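Local coordinates for protein secretion chaperonin CsaA (Picrophilus torridus, PDB 5ZDI) that probably binds tRNA through an OB-type domain, and assembles as a dimer, at residues Val14-Glu19 with Leu58-Ile63; Thr51-Asp56 with Val92-Pro97. All blocks are in the same frame, centred on the assembly; numbering follows the deposited sequence. Where two conformers were deposited one is given.

Contact 1: residues Val14-Glu19 with Leu58-Ile63; sequences VGIIKE and LINKKI
Gly15 and Ile63 grip each other through both of their backbone polar groups, an antiparallel hydrogen-bonded pair in which each residue's N-H and C=O are both satisfied by the other. Gly15 N donates to Ile63 O at 2.9 Å, and Ile63 N returns a bond to Gly15 O at 2.8 Å. One residue on, Ile16 and Lys62 form the non-hydrogen-bonded pair, and Ile17 N then reaches Lys61 O, an acceptor that also takes a CA-H...O contact from Ile16. The partner enters its strand from a type II turn, Leu58 to Lys61, closed by Lys61 N on Leu58 O. The turn still answers Ile17 O, because Asn60 N meets it at 2.7 Å, nearly along the C=O axis but with an N-H...O angle of only 137°. The backbone of Lys18 makes no hydrogen bond to 58-63 and pairs with Lys34 instead. Its side chain bends at chi2 and chi3 (-61° and -65°), which brings CD and CE beside Asn60 OD1, and NZ beyond them bonds OD1 at 2.6 Å, in the carbonyl plane on a lone pair. An alanine at Lys18 would probably leave Asn60 OD1 without this charged donor and its amide freer to turn. The other two lysines send their amines elsewhere: Lys61 NZ to Asp98 of the second subunit, Lys62 NZ to Gly100 O. On the buried side, Ile17 CD1 packs against Ile63 CG2 at 3.6 Å, the two side chains crossing at about a right angle, while Ile17 CB sits 3.3 Å from Leu58 O. A classic bulge sets Lys18 and Glu19 together opposite Lys34, and a bulged first strand paired on both edges is in keeping with the OB-type barrel of this tRNA-binding family.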
ATOM      1  N   VAL A  14       4.647   1.199   7.612  1.00 14.62           N
ATOM      2  CA  VAL A  14       3.640   0.638   8.467  1.00 16.07           C
ATOM      3  C   VAL A  14       3.483   1.530   9.682  1.00 16.55           C
ATOM      4  O   VAL A  14       4.483   2.050  10.221  1.00 16.91           O
ATOM      5  CB  VAL A  14       4.073  -0.743   8.932  1.00 16.23           C
ATOM      6  CG1 VAL A  14       3.090  -1.341   9.902  1.00 17.02           C
ATOM      7  CG2 VAL A  14       4.297  -1.668   7.722  1.00 19.17           C
ATOM      8  N   GLY A  15       2.243   1.769  10.031  1.00 16.03           N
ATOM      9  CA  GLY A  15       1.904   2.524  11.236  1.00 14.73           C
ATOM     10  C   GLY A  15       0.799   1.763  11.999  1.00 16.26           C
ATOM     11  O   GLY A  15       0.183   0.932  11.406  1.00 15.73           O
ATOM     12  N   ILE A  16       0.530   2.128  13.242  1.00 16.00           N
ATOM     13  CA  ILE A  16      -0.590   1.533  14.018  1.00 16.46           C
ATOM     14  C   ILE A  16      -1.403   2.677  14.588  1.00 16.40           C
ATOM     15  O   ILE A  16      -0.867   3.613  15.238  1.00 16.05           O
ATOM     16  CB  ILE A  16      -0.093   0.570  15.107  1.00 18.17           C
ATOM     17  CG1 ILE A  16      -1.264  -0.042  15.895  1.00 18.69           C
ATOM     18  CG2 ILE A  16       0.838   1.272  16.074  1.00 17.62           C
ATOM     19  CD1 ILE A  16      -0.916  -1.308  16.642  1.00 21.68           C
ATOM     20  N   ILE A  17      -2.715   2.632  14.359  1.00 15.00           N
ATOM     21  CA  ILE A  17      -3.567   3.668  14.862  1.00 14.76           C
ATOM     22  C   ILE A  17      -3.732   3.498  16.391  1.00 16.96           C
ATOM     23  O   ILE A  17      -4.145   2.420  16.870  1.00 16.46           O
ATOM     24  CB  ILE A  17      -4.948   3.634  14.156  1.00 13.93           C
ATOM     25  CG1 ILE A  17      -4.789   3.934  12.647  1.00 13.87           C
ATOM     26  CG2 ILE A  17      -5.893   4.578  14.803  1.00 13.62           C
ATOM     27  CD1 ILE A  17      -6.002   3.640  11.794  1.00 15.26           C
ATOM     28  N   LYS A  18      -3.532   4.582  17.130  1.00 14.93           N
ATOM     29  CA  LYS A  18      -3.640   4.559  18.591  1.00 16.91           C
ATOM     30  C   LYS A  18      -4.788   5.357  19.174  1.00 18.31           C
ATOM     31  O   LYS A  18      -5.229   5.021  20.264  1.00 18.48           O
ATOM     32  CB  LYS A  18      -2.341   4.965  19.272  1.00 18.67           C
ATOM     33  CG  LYS A  18      -1.131   4.161  18.837  1.00 18.30           C
ATOM     34  CD  LYS A  18      -1.209   2.669  19.117  1.00 19.85           C
ATOM     35  CE  LYS A  18      -1.243   2.322  20.603  1.00 23.11           C
ATOM     36  NZ  LYS A  18      -1.029   0.912  20.748  1.00 21.63           N
ATOM     37  N   GLU A  19      -5.246   6.378  18.510  1.00 17.70           N
ATOM     38  CA  GLU A  19      -6.376   7.185  18.951  1.00 18.35           C
ATOM     39  C   GLU A  19      -7.178   7.624  17.728  1.00 16.66           C
ATOM     40  O   GLU A  19      -6.602   7.833  16.624  1.00 16.92           O
ATOM     41  CB  GLU A  19      -5.910   8.440  19.678  1.00 23.51           C
ATOM     42  CG  GLU A  19      -5.181   8.156  20.943  1.00 31.64           C
ATOM     43  CD  GLU A  19      -5.182   9.375  21.877  1.00 34.62           C
ATOM     44  OE1 GLU A  19      -5.043   9.138  23.093  1.00 48.43           O
ATOM     45  OE2 GLU A  19      -5.344  10.514  21.370  1.00 38.26           O
ATOM     46  N   LEU A  58     -10.724   0.791  14.255  1.00 17.67           N
ATOM     47  CA  LEU A  58      -9.459   1.330  13.827  1.00 17.76           C
ATOM     48  C   LEU A  58      -8.417   1.290  14.957  1.00 18.40           C
ATOM     49  O   LEU A  58      -7.236   1.345  14.707  1.00 17.91           O
ATOM     50  CB  LEU A  58      -9.663   2.752  13.313  1.00 16.47           C
ATOM     51  CG  LEU A  58     -10.600   2.955  12.180  1.00 15.29           C
ATOM     52  CD1 LEU A  58     -10.898   4.415  11.896  1.00 16.12           C
ATOM     53  CD2 LEU A  58      -9.979   2.326  10.915  1.00 15.19           C
ATOM     54  N   ILE A  59      -8.845   1.276  16.218  1.00 21.62           N
ATOM     55  CA  ILE A  59      -7.876   1.231  17.337  1.00 22.49           C
ATOM     56  C   ILE A  59      -6.988  -0.004  17.222  1.00 23.31           C
ATOM     57  O   ILE A  59      -7.456  -1.175  17.087  1.00 21.19           O
ATOM     58  CB  ILE A  59      -8.621   1.248  18.666  1.00 23.06           C
ATOM     59  CG1 ILE A  59      -9.426   2.562  18.790  1.00 25.50           C
ATOM     60  CG2 ILE A  59      -7.681   0.995  19.830  1.00 24.32           C
ATOM     61  CD1 ILE A  59      -8.580   3.736  19.194  1.00 28.90           C
ATOM     62  N   ASN A  60      -5.674   0.247  17.322  1.00 19.36           N
ATOM     63  CA  ASN A  60      -4.692  -0.779  17.117  1.00 21.83           C
ATOM     64  C   ASN A  60      -4.677  -1.522  15.798  1.00 18.63           C
ATOM     65  O   ASN A  60      -4.065  -2.595  15.664  1.00 20.36           O
ATOM     66  CB  ASN A  60      -4.606  -1.706  18.385  1.00 23.51           C
ATOM     67  CG  ASN A  60      -4.001  -0.927  19.573  1.00 25.71           C
ATOM     68  OD1 ASN A  60      -2.906  -0.268  19.397  1.00 23.84           O
ATOM     69  ND2 ASN A  60      -4.716  -0.887  20.728  1.00 22.27           N
ATOM     70  N   LYS A  61      -5.259  -0.910  14.762  1.00 17.27           N
ATOM     71  CA  LYS A  61      -5.131  -1.421  13.410  1.00 17.40           C
ATOM     72  C   LYS A  61      -3.829  -0.981  12.735  1.00 18.32           C
ATOM     73  O   LYS A  61      -3.488   0.228  12.774  1.00 18.11           O
ATOM     74  CB  LYS A  61      -6.339  -0.936  12.581  1.00 20.09           C
ATOM     75  CG  LYS A  61      -6.526  -1.679  11.288  1.00 20.72           C
ATOM     76  CD  LYS A  61      -7.614  -1.013  10.487  1.00 24.36           C
ATOM     77  CE  LYS A  61      -7.729  -1.470   9.003  1.00 25.39           C
ATOM     78  NZ  LYS A  61      -7.869  -2.869   8.867  1.00 25.55           N
ATOM     79  N   LYS A  62      -3.102  -1.929  12.110  1.00 16.23           N
ATOM     80  CA  LYS A  62      -1.892  -1.597  11.324  1.00 18.21           C
ATOM     81  C   LYS A  62      -2.304  -1.072   9.963  1.00 18.00           C
ATOM     82  O   LYS A  62      -3.147  -1.668   9.254  1.00 18.76           O
ATOM     83  CB  LYS A  62      -0.953  -2.796  11.159  1.00 17.96           C
ATOM     84  CG  LYS A  62      -0.402  -3.233  12.467  1.00 21.20           C
ATOM     85  CD  LYS A  62       0.457  -4.469  12.298  1.00 21.18           C
ATOM     86  CE  LYS A  62       0.881  -4.914  13.690  1.00 23.03           C
ATOM     87  NZ  LYS A  62       1.626  -6.221  13.523  1.00 27.63           N
ATOM     88  N   ILE A  63      -1.827   0.096   9.669  1.00 15.28           N
ATOM     89  CA  ILE A  63      -2.157   0.784   8.417  1.00 16.11           C
ATOM     90  C   ILE A  63      -0.835   1.102   7.669  1.00 15.16           C
ATOM     91  O   ILE A  63       0.267   0.856   8.189  1.00 14.01           O
ATOM     92  CB  ILE A  63      -2.968   2.076   8.692  1.00 16.43           C
ATOM     93  CG1 ILE A  63      -2.308   3.072   9.635  1.00 16.65           C
ATOM     94  CG2 ILE A  63      -4.321   1.733   9.279  1.00 16.92           C
ATOM     95  CD1 ILE A  63      -1.137   3.801   9.023  1.00 17.39           C
TER

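Contact 2: residues Thr51-Asp56 with Val92-Pro97. With GOL (glycerol), chain C.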
ATOM      1  N   THR A  51     -14.794   6.982   7.647  1.00 17.62           N
ATOM      2  CA  THR A  51     -15.846   6.853   8.649  1.00 16.80           C
ATOM      3  C   THR A  51     -16.835   5.718   8.365  1.00 17.30           C
ATOM      4  O   THR A  51     -17.772   5.488   9.144  1.00 19.74           O
ATOM      5  CB  THR A  51     -16.625   8.179   8.850  1.00 15.83           C
ATOM      6  OG1 THR A  51     -17.390   8.460   7.665  1.00 15.92           O
ATOM      7  CG2 THR A  51     -15.691   9.231   9.112  1.00 17.39           C
ATOM      8  N   ASN A  52     -16.657   5.000   7.260  1.00 17.53           N
ATOM      9  CA  ASN A  52     -17.252   3.695   7.121  1.00 20.09           C
ATOM     10  C   ASN A  52     -16.797   2.692   8.142  1.00 19.34           C
ATOM     11  O   ASN A  52     -17.508   1.705   8.441  1.00 19.53           O
ATOM     12  CB  ASN A  52     -17.099   3.144   5.676  1.00 22.86           C
ATOM     13  CG  ASN A  52     -15.637   3.248   5.081  1.00 23.69           C
ATOM     14  OD1 ASN A  52     -14.965   4.324   5.183  1.00 19.30           O
ATOM     15  ND2 ASN A  52     -15.183   2.140   4.376  1.00 19.46           N
ATOM     16  N   TYR A  53     -15.602   2.922   8.735  1.00 16.38           N
ATOM     17  CA  TYR A  53     -15.149   2.113   9.835  1.00 15.72           C
ATOM     18  C   TYR A  53     -15.638   2.785  11.133  1.00 17.87           C
ATOM     19  O   TYR A  53     -15.542   3.993  11.244  1.00 17.88           O
ATOM     20  CB  TYR A  53     -13.646   2.051   9.896  1.00 15.33           C
ATOM     21  CG  TYR A  53     -12.964   1.285   8.788  1.00 14.56           C
ATOM     22  CD1 TYR A  53     -12.825   1.876   7.495  1.00 15.92           C
ATOM     23  CD2 TYR A  53     -12.318   0.089   9.019  1.00 13.76           C
ATOM     24  CE1 TYR A  53     -12.199   1.191   6.476  1.00 14.38           C
ATOM     25  CE2 TYR A  53     -11.674  -0.598   8.003  1.00 14.35           C
ATOM     26  CZ  TYR A  53     -11.621  -0.025   6.744  1.00 15.13           C
ATOM     27  OH  TYR A  53     -10.958  -0.683   5.693  1.00 18.18           O
ATOM     28  N   LYS A  54     -16.015   2.003  12.130  1.00 18.17           N
ATOM     29  CA  LYS A  54     -16.283   2.537  13.457  1.00 19.79           C
ATOM     30  C   LYS A  54     -14.973   2.780  14.124  1.00 20.24           C
ATOM     31  O   LYS A  54     -13.987   2.134  13.791  1.00 18.96           O
ATOM     32  CB  LYS A  54     -17.144   1.572  14.323  1.00 21.74           C
ATOM     33  CG  LYS A  54     -18.454   1.175  13.673  1.00 25.82           C
ATOM     34  CD  LYS A  54     -19.213   2.363  13.145  1.00 30.27           C
ATOM     35  N   LYS A  55     -14.967   3.735  15.025  1.00 18.59           N
ATOM     36  CA  LYS A  55     -13.745   4.100  15.725  1.00 19.11           C
ATOM     37  C   LYS A  55     -13.095   2.863  16.330  1.00 21.14           C
ATOM     38  O   LYS A  55     -11.880   2.669  16.198  1.00 19.02           O
ATOM     39  CB  LYS A  55     -14.012   5.182  16.736  1.00 22.26           C
ATOM     40  CG  LYS A  55     -14.446   6.516  16.115  1.00 24.49           C
ATOM     41  CD  LYS A  55     -14.558   7.604  17.196  1.00 30.00           C
ATOM     42  CE  LYS A  55     -15.895   8.351  17.096  1.00 37.80           C
ATOM     43  NZ  LYS A  55     -16.112   9.612  17.917  1.00 39.30           N
ATOM     44  N   ASP A  56     -13.877   2.004  16.986  1.00 20.15           N
ATOM     45  CA  ASP A  56     -13.312   0.802  17.585  1.00 23.14           C
ATOM     46  C   ASP A  56     -12.700  -0.196  16.616  1.00 23.18           C
ATOM     47  O   ASP A  56     -11.818  -0.937  17.013  1.00 24.81           O
ATOM     48  CB  ASP A  56     -14.327   0.118  18.518  1.00 28.90           C
ATOM     49  CG  ASP A  56     -14.469   0.847  19.866  1.00 35.43           C
ATOM     50  OD1 ASP A  56     -13.444   1.069  20.562  1.00 49.28           O
ATOM     51  OD2 ASP A  56     -15.610   1.165  20.239  1.00 42.36           O
ATOM     52  N   VAL A  92     -13.928   3.574   1.033  1.00 19.40           N
ATOM     53  CA  VAL A  92     -12.507   3.455   1.189  1.00 18.93           C
ATOM     54  C   VAL A  92     -12.217   2.218   2.052  1.00 20.43           C
ATOM     55  O   VAL A  92     -12.682   2.110   3.153  1.00 21.25           O
ATOM     56  CB  VAL A  92     -11.919   4.709   1.791  1.00 21.67           C
ATOM     57  CG1 VAL A  92     -10.407   4.560   2.056  1.00 21.90           C
ATOM     58  CG2 VAL A  92     -12.120   5.913   0.837  1.00 22.31           C
ATOM     59  N   LYS A  93     -11.319   1.348   1.567  1.00 15.88           N
ATOM     60  CA  LYS A  93     -10.914   0.159   2.305  1.00 16.22           C
ATOM     61  C   LYS A  93      -9.412   0.286   2.536  1.00 15.92           C
ATOM     62  O   LYS A  93      -8.603   0.246   1.588  1.00 16.06           O
ATOM     63  CB  LYS A  93     -11.215  -1.078   1.504  1.00 16.92           C
ATOM     64  CG  LYS A  93     -12.694  -1.298   1.291  1.00 17.39           C
ATOM     65  CD  LYS A  93     -13.406  -1.824   2.566  1.00 22.09           C
ATOM     66  CE  LYS A  93     -14.857  -2.106   2.228  1.00 23.22           C
ATOM     67  NZ  LYS A  93     -15.624  -2.557   3.370  1.00 29.89           N
ATOM     68  N   LEU A  94      -9.047   0.407   3.795  1.00 15.49           N
ATOM     69  CA  LEU A  94      -7.631   0.522   4.177  1.00 14.90           C
ATOM     70  C   LEU A  94      -6.772  -0.611   3.639  1.00 14.39           C
ATOM     71  O   LEU A  94      -7.167  -1.798   3.642  1.00 16.47           O
ATOM     72  CB  LEU A  94      -7.434   0.571   5.691  1.00 15.71           C
ATOM     73  CG  LEU A  94      -8.067   1.840   6.313  1.00 17.53           C
ATOM     74  CD1 LEU A  94      -8.133   1.663   7.829  1.00 22.47           C
ATOM     75  CD2 LEU A  94      -7.313   3.110   5.851  1.00 17.46           C
ATOM     76  N   LEU A  95      -5.523  -0.260   3.376  1.00 14.60           N
ATOM     77  CA  LEU A  95      -4.453  -1.196   3.164  1.00 14.05           C
ATOM     78  C   LEU A  95      -3.875  -1.647   4.489  1.00 14.66           C
ATOM     79  O   LEU A  95      -3.733  -0.801   5.437  1.00 15.40           O
ATOM     80  CB  LEU A  95      -3.340  -0.546   2.350  1.00 14.15           C
ATOM     81  CG  LEU A  95      -3.674   0.024   1.011  1.00 15.44           C
ATOM     82  CD1 LEU A  95      -2.397   0.244   0.184  1.00 17.88           C
ATOM     83  CD2 LEU A  95      -4.630  -0.758   0.204  1.00 18.98           C
ATOM     84  N   THR A  96      -3.616  -2.970   4.629  1.00 16.03           N
ATOM     85  CA  THR A  96      -3.003  -3.479   5.834  0.50 16.20           C
ATOM     86  C   THR A  96      -1.832  -4.405   5.448  1.00 17.32           C
ATOM     87  O   THR A  96      -1.925  -5.128   4.416  1.00 19.62           O
ATOM     88  CB  THR A  96      -4.063  -4.236   6.683  0.50 18.35           C
ATOM     89  OG1 THR A  96      -4.246  -5.552   6.203  0.50 17.91           O
ATOM     90  CG2 THR A  96      -5.490  -3.465   6.670  0.50 17.23           C
ATOM     91  N   PRO A  97      -0.740  -4.433   6.242  1.00 17.27           N
ATOM     92  CA  PRO A  97       0.273  -5.406   5.948  1.00 15.16           C
ATOM     93  C   PRO A  97      -0.064  -6.748   6.530  1.00 15.82           C
ATOM     94  O   PRO A  97      -0.681  -6.823   7.581  1.00 20.48           O
ATOM     95  CB  PRO A  97       1.526  -4.832   6.649  1.00 17.32           C
ATOM     96  CG  PRO A  97       0.964  -4.179   7.861  1.00 14.57           C
ATOM     97  CD  PRO A  97      -0.341  -3.635   7.431  1.00 16.66           C
TER
HETATM   98  C1  GOL C 201     -15.549  -0.674   6.402  1.00 38.55           C
HETATM   99  O1  GOL C 201     -16.244  -0.503   5.144  1.00 41.50           O
HETATM  100  C2  GOL C 201     -15.700  -2.098   6.883  1.00 44.58           C
HETATM  101  O2  GOL C 201     -15.137  -3.022   5.935  1.00 48.13           O
HETATM  102  C3  GOL C 201     -14.980  -2.300   8.199  1.00 45.57           C
HETATM  103  O3  GOL C 201     -15.289  -3.622   8.637  1.00 42.30           O
HETATM  104  O   HOH W   1     -15.165   5.763   2.738  1.00 30.33           O
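Asn52 turns its CG between its own backbone N and carbonyl carbon (chi1 48°), whereas Tyr53 sets CG anti to the carbonyl carbon (chi1 -69°); the amide and the ring beyond these two atoms meet the same strand, 91-97. The amide of Asn52 spans the Val92 backbone: ND2 donates to Val92 O at 2.8 Å, almost straight at 176° and with the acceptor in the amide plane, while OD1 accepts from a water that in turn accepts from Val92 N. Both polar groups of Val92 are thereby met by one side chain, directly and through the water.

Tyr53 lies beside it, with the ring edge toward the strand, CE1 being 3.5 Å from Val92 O. Its hydroxyl accepts from Leu94 N at 2.9 Å and is also hydrogen-bonded to Asp98 of the second subunit, so one oxygen joins the loop, the strand and the dimer partner. Leu94 CD1 covers one face in a CH-pi contact, 4.3 Å from the ring centroid and offset toward the rim. Over the centre of the opposite face lies a glycerol, probably from the crystallisation liquor. Asn52 ND2 and Lys93 NZ both bond its O1, and Lys93 NZ holds O2 as well at 2.7 Å; Asp90 provides that amine with a salt bridge.

The result is a surface site where glycerol lies on the Tyr53 ring, held by an amide and an amine, at a dimer interface where Leu95-Pro97 carry the antiparallel sheet into the second subunit.

The centres of contact 1 and contact 2 lie 10 Å apart, and their segments alternate along the chain: 14-19, 51-56, 58-63, then 92-97. Helix 55-58 leads from the loop of contact 2 almost directly into strand 62-66 of contact 1, while strands 12-22, 62-66 and 91-97 belong to one curled antiparallel sheet, the last two joined by way of strand 77-88. The contacts also touch: Leu58 CD2 packs on Leu94 CD1 at 3.7 Å, and Lys61 CE packs on Leu94 CD1. Asp98 of the second subunit bonds to both, at Lys61 and Tyr53, so the strand pairing of contact 1 and the surface contact 2 both reach the same dimer interface.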